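Local structure of azurocidin (Homo sapiens, 1AE5) at residues V36-S41 and D89-Q94. The protein binds heparin, kills Gram-negative bacteria and attracts monocytes and fibroblasts as a neutrophil granule glycoprotein built on a serine protease fold. Sequence-based numbering, arbitrary orientation.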
ATOM      1  N   VAL A  36       7.318  -6.944   2.163  1.00 10.52           N
ATOM      2  CA  VAL A  36       6.296  -6.097   1.578  1.00 10.45           C
ATOM      3  C   VAL A  36       5.572  -5.415   2.704  1.00 10.98           C
ATOM      4  O   VAL A  36       5.193  -6.039   3.711  1.00 13.14           O
ATOM      5  CB  VAL A  36       5.286  -6.915   0.711  1.00 12.56           C
ATOM      6  CG1 VAL A  36       3.930  -6.255   0.601  1.00 11.27           C
ATOM      7  CG2 VAL A  36       5.849  -7.116  -0.689  1.00  8.59           C
ATOM      8  N   MET A  37       5.405  -4.132   2.531  1.00  9.11           N
ATOM      9  CA  MET A  37       4.725  -3.397   3.542  1.00  7.85           C
ATOM     10  C   MET A  37       3.278  -3.225   3.126  1.00 12.68           C
ATOM     11  O   MET A  37       2.973  -2.873   1.998  1.00 12.91           O
ATOM     12  CB  MET A  37       5.394  -2.050   3.654  1.00  9.84           C
ATOM     13  CG  MET A  37       4.712  -1.116   4.640  1.00 15.97           C
ATOM     14  SD  MET A  37       5.642   0.447   4.854  1.00 21.19           S
ATOM     15  CE  MET A  37       5.529   1.223   3.226  1.00 11.56           C
ATOM     16  N   THR A  38       2.374  -3.457   4.036  1.00 11.59           N
ATOM     17  CA  THR A  38       0.967  -3.305   3.730  1.00  8.92           C
ATOM     18  C   THR A  38       0.186  -2.822   4.947  1.00 14.16           C
ATOM     19  O   THR A  38       0.766  -2.334   5.905  1.00 16.88           O
ATOM     20  CB  THR A  38       0.403  -4.608   3.107  1.00 16.60           C
ATOM     21  OG1 THR A  38      -0.856  -4.354   2.499  1.00 17.34           O
ATOM     22  CG2 THR A  38       0.284  -5.700   4.170  1.00 12.00           C
ATOM     23  N   ALA A  39      -1.120  -2.960   4.892  1.00  9.70           N
ATOM     24  CA  ALA A  39      -2.047  -2.527   5.940  1.00  7.06           C
ATOM     25  C   ALA A  39      -2.476  -3.682   6.776  1.00 12.78           C
ATOM     26  O   ALA A  39      -2.929  -4.681   6.245  1.00 16.45           O
ATOM     27  CB  ALA A  39      -3.337  -1.945   5.338  1.00  6.36           C
ATOM     28  N   ALA A  40      -2.415  -3.549   8.077  1.00 12.67           N
ATOM     29  CA  ALA A  40      -2.870  -4.653   8.890  1.00  9.90           C
ATOM     30  C   ALA A  40      -4.379  -4.912   8.681  1.00 18.09           C
ATOM     31  O   ALA A  40      -4.897  -6.017   8.834  1.00 20.52           O
ATOM     32  CB  ALA A  40      -2.600  -4.308  10.350  1.00 11.86           C
ATOM     33  N   SER A  41      -5.118  -3.863   8.367  1.00 18.40           N
ATOM     34  CA  SER A  41      -6.563  -3.990   8.142  1.00 17.00           C
ATOM     35  C   SER A  41      -6.935  -5.003   7.026  1.00 24.76           C
ATOM     36  O   SER A  41      -8.010  -5.624   7.068  1.00 27.64           O
ATOM     37  CB  SER A  41      -7.266  -2.640   7.933  1.00 15.17           C
ATOM     38  OG  SER A  41      -6.518  -1.807   7.087  1.00 19.62           O
ATOM     39  N   ASP A  89      -2.253   1.029  11.644  1.00 18.68           N
ATOM     40  CA  ASP A  89      -2.641   0.105  10.572  1.00 19.29           C
ATOM     41  C   ASP A  89      -1.525  -0.085   9.575  1.00 18.96           C
ATOM     42  O   ASP A  89      -1.493   0.572   8.519  1.00 17.74           O
ATOM     43  CB  ASP A  89      -3.891   0.613   9.865  1.00 20.40           C
ATOM     44  CG  ASP A  89      -4.416  -0.420   8.950  1.00 16.72           C
ATOM     45  OD1 ASP A  89      -4.012  -1.559   8.920  1.00 28.53           O
ATOM     46  OD2 ASP A  89      -5.317   0.063   8.173  1.00 20.73           O
ATOM     47  N   LEU A  90      -0.594  -0.948   9.971  1.00 13.84           N
ATOM     48  CA  LEU A  90       0.593  -1.196   9.208  1.00 11.59           C
ATOM     49  C   LEU A  90       1.063  -2.598   9.492  1.00 17.70           C
ATOM     50  O   LEU A  90       1.020  -3.072  10.608  1.00 20.16           O
ATOM     51  CB  LEU A  90       1.634  -0.117   9.577  1.00 12.52           C
ATOM     52  CG  LEU A  90       3.073  -0.365   9.104  1.00 19.30           C
ATOM     53  CD1 LEU A  90       3.077  -0.608   7.639  1.00 24.81           C
ATOM     54  CD2 LEU A  90       3.890   0.875   9.311  1.00 20.50           C
ATOM     55  N   MET A  91       1.488  -3.287   8.457  1.00 16.80           N
ATOM     56  CA  MET A  91       1.930  -4.605   8.664  1.00 12.00           C
ATOM     57  C   MET A  91       3.019  -4.967   7.701  1.00 16.50           C
ATOM     58  O   MET A  91       3.048  -4.506   6.568  1.00 18.18           O
ATOM     59  CB  MET A  91       0.782  -5.532   8.432  1.00 17.12           C
ATOM     60  CG  MET A  91       1.318  -6.928   8.326  1.00 24.98           C
ATOM     61  SD  MET A  91       0.390  -7.967   9.424  1.00 37.02           S
ATOM     62  CE  MET A  91      -1.212  -7.657   8.697  1.00 34.14           C
ATOM     63  N   LEU A  92       3.927  -5.806   8.173  1.00 16.62           N
ATOM     64  CA  LEU A  92       4.997  -6.263   7.323  1.00 16.36           C
ATOM     65  C   LEU A  92       4.872  -7.748   7.021  1.00 16.79           C
ATOM     66  O   LEU A  92       4.572  -8.554   7.891  1.00 16.11           O
ATOM     67  CB  LEU A  92       6.391  -5.959   7.864  1.00 18.03           C
ATOM     68  CG  LEU A  92       6.752  -4.476   8.010  1.00 23.56           C
ATOM     69  CD1 LEU A  92       8.211  -4.375   8.429  1.00 20.57           C
ATOM     70  CD2 LEU A  92       6.565  -3.698   6.706  1.00 26.09           C
ATOM     71  N   LEU A  93       5.062  -8.093   5.754  1.00 13.57           N
ATOM     72  CA  LEU A  93       4.994  -9.469   5.380  1.00  8.98           C
ATOM     73  C   LEU A  93       6.320  -9.876   4.897  1.00 13.35           C
ATOM     74  O   LEU A  93       6.929  -9.241   4.033  1.00 19.35           O
ATOM     75  CB  LEU A  93       4.100  -9.668   4.181  1.00  9.19           C
ATOM     76  CG  LEU A  93       2.806  -8.903   4.301  1.00 16.06           C
ATOM     77  CD1 LEU A  93       2.027  -9.001   2.977  1.00 12.36           C
ATOM     78  CD2 LEU A  93       1.996  -9.552   5.419  1.00 12.32           C
ATOM     79  N   GLN A  94       6.743 -10.976   5.419  1.00 16.53           N
ATOM     80  CA  GLN A  94       8.003 -11.505   4.985  1.00 18.67           C
ATOM     81  C   GLN A  94       7.752 -12.512   3.874  1.00 17.47           C
ATOM     82  O   GLN A  94       6.955 -13.435   4.020  1.00 17.23           O
ATOM     83  CB  GLN A  94       8.729 -12.187   6.153  1.00 20.86           C
ATOM     84  CG  GLN A  94      10.108 -12.741   5.739  1.00 18.56           C
ATOM     85  CD  GLN A  94      10.784 -13.517   6.872  1.00 27.93           C
ATOM     86  OE1 GLN A  94      10.155 -13.985   7.820  1.00 46.61           O
ATOM     87  NE2 GLN A  94      12.082 -13.681   6.770  1.00 28.59           N
TER
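D89 OD1 accepts S41 N at 2.6 Å from its syn side, the donor lying 23° out of the carboxylate plane. The other oxygen, D89 OD2, is bonded by S190 OG of strand 184-192; the 2.5 Å modelled from S41 OG to D89 OD2 is very short and doubtful in detail. S41 N at OD1 and S190 OG at OD2 together hold the rotation of the carboxylate. With CG anti to the backbone N (chi1 -170°), D89 reaches the 3-10 turn beginning at A40. By homology this is the triad aspartate of the chymotrypsin fold, with S41 where active relatives carry histidine, consistent with azurocidin being a serine protease homolog.

Ahead of the turn, residues V36 to T38 pair with M91 to L93 as antiparallel strands. V36 and L93 exchange two bonds, as do T38 and M91. T38 N meets M91 O at 2.8 Å, but M91 N approaches T38 O from 45° above its carbonyl plane, off the lone pairs, in the last bridge before the chain leaves the strand.

On one face, M37 CG presses on L90 CD1 at 3.5 Å, a tight carbon pair, while L92 CD2 touches M37 CB at 3.7 Å. On the other, T38 CG2 meets L93 CD1 at 3.9 Å. The bent M91 chain brings CE within 3.4 Å of A40 CA.

The pair sits centrally in the six-stranded N-terminal barrel, between strands 23-32 and 69-78: T38 OG1 bonds G27 O, M37 packs on V188 of strand 184-192, and L92 touches W212 and V216 of helix 210-218.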